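Local structure of HTH-type transcriptional regulator Rv1985c/MT2039 (Mycobacterium tuberculosis, 3ISP) at the interface of chains A and B and the interface of chains A and C. The protein binds DNA as a LysR-type transcriptional regulator, and probably activates expression of the exporter LysE while repressing its own gene. Numbering follows the deposited sequence. Chains: chain A/B/C, HTH-type transcriptional regulator Rv1985c/MT2039.

Contact 1: the interface of chains A and B. Residues chain A 221-223, 226; chain B 106, 124-126.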
# COMPACT_ATOMS: atom_id res chain seq x y z
N VAL A 221 19.04 9.04 3.57
CA VAL A 221 20.10 8.11 3.91
C VAL A 221 19.80 7.42 5.22
O VAL A 221 19.80 8.04 6.29
CB VAL A 221 21.47 8.80 4.02
CG1 VAL A 221 22.56 7.76 3.94
CG2 VAL A 221 21.64 9.83 2.92
N PRO A 222 19.54 6.11 5.16
CA PRO A 222 19.14 5.32 6.31
C PRO A 222 20.34 4.73 7.03
O PRO A 222 21.46 4.80 6.51
CB PRO A 222 18.32 4.20 5.68
CG PRO A 222 18.41 4.41 4.16
CD PRO A 222 19.56 5.30 3.93
N THR A 223 20.09 4.17 8.21
CA THR A 223 21.08 3.54 9.10
C THR A 223 21.90 4.57 9.86
O THR A 223 21.98 5.73 9.48
CB THR A 223 22.00 2.51 8.38
OG1 THR A 223 23.05 3.18 7.67
CG2 THR A 223 21.20 1.66 7.42
N GLY A 226 25.13 5.22 7.81
CA GLY A 226 24.69 5.89 6.60
C GLY A 226 24.30 7.33 6.85
O GLY A 226 24.77 8.23 6.15
N MET B 106 27.45 -0.14 3.45
CA MET B 106 27.13 1.16 4.00
C MET B 106 27.86 1.33 5.32
O MET B 106 28.13 2.45 5.74
CB MET B 106 25.63 1.32 4.24
CG MET B 106 25.27 2.69 4.78
SD MET B 106 25.79 3.99 3.65
CE MET B 106 24.33 4.06 2.65
N VAL B 124 19.11 6.74 -0.77
CA VAL B 124 19.82 5.50 -0.44
C VAL B 124 18.98 4.47 0.30
O VAL B 124 18.36 4.74 1.33
CB VAL B 124 21.09 5.79 0.36
CG1 VAL B 124 21.75 4.50 0.74
CG2 VAL B 124 22.02 6.62 -0.46
N ARG B 125 18.97 3.27 -0.27
CA ARG B 125 18.24 2.13 0.29
C ARG B 125 19.20 1.04 0.75
O ARG B 125 20.13 0.66 0.03
CB ARG B 125 17.29 1.54 -0.74
CG ARG B 125 16.49 2.56 -1.51
CD ARG B 125 15.46 3.23 -0.65
NE ARG B 125 14.79 4.30 -1.38
CZ ARG B 125 13.75 4.12 -2.19
NH1 ARG B 125 13.25 2.90 -2.37
NH2 ARG B 125 13.22 5.15 -2.81
N ILE B 126 18.95 0.52 1.95
CA ILE B 126 19.75 -0.56 2.50
C ILE B 126 19.01 -1.88 2.31
O ILE B 126 18.02 -2.16 2.98
CB ILE B 126 20.09 -0.33 3.97
CG1 ILE B 126 20.81 1.01 4.13
CG2 ILE B 126 20.98 -1.45 4.47
CD1 ILE B 126 21.92 1.22 3.11
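A:Thr223 and B:Ile126 meet tip to tip, and their contact illustrates how a helix start can be both capped within one subunit and packed against the next. The contacts described across the boundary are van der Waals contacts of apolar groups. The methyl CG2 of A:Thr223 reaches CG1 of B:Ile126 at 3.4 Å. Next to it, the ring of A:Pro222 lies over the strand of chain B, with CD 3.9 Å from CB of B:Val124. B:Met106 comes in obliquely to A:Thr223; its chain leaves with CG anti to the backbone N (chi1 -178°) and then bends at both following torsions. The bent chain lies against the first turn of the helix, with SD 3.7 Å from CA of A:Gly226, where a glycine presents bare backbone to the sulfur.

Polar bonding among the residues at hand stays on the chain A side. The hydroxyl OG1 of A:Thr223 donates to O of A:Pro222 at 2.6 Å, in the carbonyl plane and on a lone pair. The same oxygen accepts from N of A:Gly226 at 2.9 Å, in the manner of a helix N-cap. These two bonds probably hold the threonine rotation (chi1 81°) that leaves its methyl pointing to chain B.

In the fold, A:Pro222 and A:Thr223 belong to the loop leading into helix 224-232 of the regulatory domain, while chain B contributes the end of helix 103-106 and strand 121-126.

Contact 2: the interface of chains A and B. Residues chain A 221, 226, 229-230, 233, 235; chain B 114, 117, 122.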
# COMPACT_ATOMS: atom_id res chain seq x y z
N VAL A 221 19.04 9.04 3.57
CA VAL A 221 20.10 8.11 3.91
C VAL A 221 19.80 7.42 5.22
O VAL A 221 19.80 8.04 6.29
CB VAL A 221 21.47 8.80 4.02
CG1 VAL A 221 22.56 7.76 3.94
CG2 VAL A 221 21.64 9.83 2.92
N GLY A 226 25.13 5.22 7.81
CA GLY A 226 24.69 5.89 6.60
C GLY A 226 24.30 7.33 6.85
O GLY A 226 24.77 8.23 6.15
N ALA A 229 27.48 9.31 8.10
CA ALA A 229 28.43 9.68 7.05
C ALA A 229 27.88 10.84 6.21
O ALA A 229 28.59 11.79 5.92
CB ALA A 229 28.77 8.49 6.17
N ALA A 230 26.62 10.75 5.83
CA ALA A 230 25.97 11.85 5.12
C ALA A 230 26.25 13.19 5.81
O ALA A 230 26.72 14.13 5.17
CB ALA A 230 24.48 11.60 5.03
N ALA A 233 29.87 14.11 5.96
CA ALA A 233 30.27 14.47 4.61
C ALA A 233 29.53 15.69 4.04
O ALA A 233 29.35 15.83 2.83
CB ALA A 233 30.09 13.27 3.69
N LEU A 235 26.69 16.60 3.32
CA LEU A 235 25.54 16.50 2.42
C LEU A 235 24.36 17.38 2.83
O LEU A 235 23.65 17.91 1.98
CB LEU A 235 25.07 15.05 2.31
CG LEU A 235 25.57 14.28 1.09
CD1 LEU A 235 24.89 12.91 1.00
CD2 LEU A 235 25.31 15.10 -0.16
N PHE B 114 30.01 9.69 -0.57
CA PHE B 114 29.32 10.92 -0.21
C PHE B 114 30.17 12.15 -0.51
O PHE B 114 29.63 13.22 -0.78
CB PHE B 114 28.87 10.92 1.25
CG PHE B 114 27.80 9.92 1.57
CD1 PHE B 114 26.86 9.57 0.61
CD2 PHE B 114 27.72 9.34 2.82
CE1 PHE B 114 25.87 8.65 0.90
CE2 PHE B 114 26.73 8.43 3.11
CZ PHE B 114 25.80 8.08 2.14
N LEU B 117 29.43 13.51 -4.04
CA LEU B 117 28.01 13.57 -4.42
C LEU B 117 27.15 14.63 -3.76
O LEU B 117 25.94 14.51 -3.77
CB LEU B 117 27.35 12.21 -4.18
CG LEU B 117 27.83 11.13 -5.14
CD1 LEU B 117 27.10 9.82 -4.92
CD2 LEU B 117 27.61 11.62 -6.55
N LEU B 122 20.61 12.33 -3.01
CA LEU B 122 20.66 10.88 -2.91
C LEU B 122 19.35 10.27 -2.37
O LEU B 122 18.66 10.86 -1.55
CB LEU B 122 21.84 10.45 -2.03
CG LEU B 122 23.27 10.66 -2.56
CD1 LEU B 122 24.29 10.23 -1.54
CD2 LEU B 122 23.49 9.91 -3.82
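Around B:Phe114 the backbone of chain A is helical at A:Gly226, A:Ala229 and A:Ala230, then departs from the helix at A:Ala233 (phi -89°, psi 28°), and the ring lies against this helix end. The case exemplifies one large side chain set among small ones: B:Phe114 gives up 78 Å² of surface to chain A. With CG beside its own backbone N and anti to the carbonyl carbon (chi1 -67°), the ring is directed at the helix.

CB of A:Ala229 lies at the edge, in the ring plane, 3.6 Å from CD2 of B:Phe114, whereas the backbone of A:Ala230 lies over one face near its rim, CA 3.8 Å from CD2. Nearer the root of the side chain, CB of B:Phe114 touches CB of A:Ala233 at 3.6 Å. At the far end, CZ meets CG1 of A:Val221 at 3.7 Å, the two side chains running alongside each other in opposite senses.

A:Leu235 comes over the same face as A:Ala230, on the CD1 side, its side chain at about a right angle to that of B:Phe114 and its methyl CD1 3.9 Å from ring atom CD1. That methyl also crosses the side chain of B:Leu122, meeting its CD1 at 3.7 Å, and so bridges ring and strand.

Within the fold, B:Phe114 belongs to the 3-10 helix 110-116 and B:Leu122 to strand 121-126; opposite them stands helix 224-232 with the loop residues on both sides of it.

Contact 3: the interface of chains A and C. Residues chain A 6-7, 71; chain C 79.
The apolar centre is formed by A:Leu71 and C:Glu79, whose side chains pass obliquely: CD2 of the leucine lies 3.7 Å from CG of the glutamate. The other leucine methyl, CD1, rests against the start of the same residue, 3.6 Å from the backbone N of C:Glu79. A chi1 of -179° swings the forked end of A:Leu71 away from its own backbone N and toward chain C, an example of a branched residue packing against the aliphatic stem of an acidic one.

Beyond the stem, C:Glu79 is extended, and its carboxylate reaches the segment ahead of helix 9-20. There it comes close to the backbone carbonyl of A:Leu6 and to the carboxylate of A:Asp7, which approaches from the opposite direction with its plane turned 39° away. OE2 is placed 2.7 Å from OD2 of A:Asp7 and 2.6 Å from O of A:Leu6. These acceptor-acceptor approaches are clashes as modelled, so the placement of the C:Glu79 carboxylate is doubtful and no bond is assigned.

C:Glu79 lies on helix 66-85 and A:Leu71 on helix 66-82, which correspond to the linker helices of LysR regulators. The patch probably helps pair the DNA-binding ends of two subunits, with the apolar packing its more credible part.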
# COMPACT_ATOMS: atom_id res chain seq x y z
N LEU A 6 -12.63 -23.47 24.30
CA LEU A 6 -11.67 -22.38 24.43
C LEU A 6 -10.25 -22.65 23.87
O LEU A 6 -9.26 -22.40 24.55
CB LEU A 6 -11.58 -21.89 25.89
CG LEU A 6 -11.59 -22.85 27.10
CD1 LEU A 6 -10.73 -24.09 26.87
CD2 LEU A 6 -11.14 -22.12 28.37
N ASP A 7 -10.17 -23.14 22.64
CA ASP A 7 -8.89 -23.19 21.91
C ASP A 7 -8.03 -24.41 22.25
O ASP A 7 -8.56 -25.47 22.57
CB ASP A 7 -8.11 -21.89 22.12
CG ASP A 7 -8.96 -20.64 21.86
OD1 ASP A 7 -9.87 -20.70 21.01
OD2 ASP A 7 -8.71 -19.60 22.51
N LEU A 71 -2.08 -14.54 20.73
CA LEU A 71 -2.55 -15.46 21.75
C LEU A 71 -1.71 -16.73 21.79
O LEU A 71 -1.36 -17.23 22.85
CB LEU A 71 -4.01 -15.83 21.49
CG LEU A 71 -4.62 -16.79 22.52
CD1 LEU A 71 -4.58 -16.16 23.90
CD2 LEU A 71 -6.04 -17.15 22.14
N GLU C 79 -7.18 -15.47 26.35
CA GLU C 79 -8.22 -15.83 25.39
C GLU C 79 -9.42 -14.88 25.39
O GLU C 79 -9.82 -14.39 24.33
CB GLU C 79 -8.68 -17.26 25.62
CG GLU C 79 -7.60 -18.28 25.36
CD GLU C 79 -8.13 -19.69 25.30
OE1 GLU C 79 -7.31 -20.64 25.39
OE2 GLU C 79 -9.36 -19.85 25.15

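Contact 1 and contact 2 are neighbouring patches of one two-fold interface: their C-alpha centres lie about 9 Å apart, they share A:Val221 and A:Gly226, and both draw on helix 224-232 of chain A with its flanking loops and on strand 121-126 of chain B. Each has a twin with the chains exchanged. Contact 3 is remote, about 42 Å from contact 1 and 50 Å from contact 2 between C-alpha centres. In the four-subunit assembly chain A joins one partner through its regulatory domain and another through its DNA-binding end. The protein is a homodimer; the structure alone does not show which pairing that dimer uses.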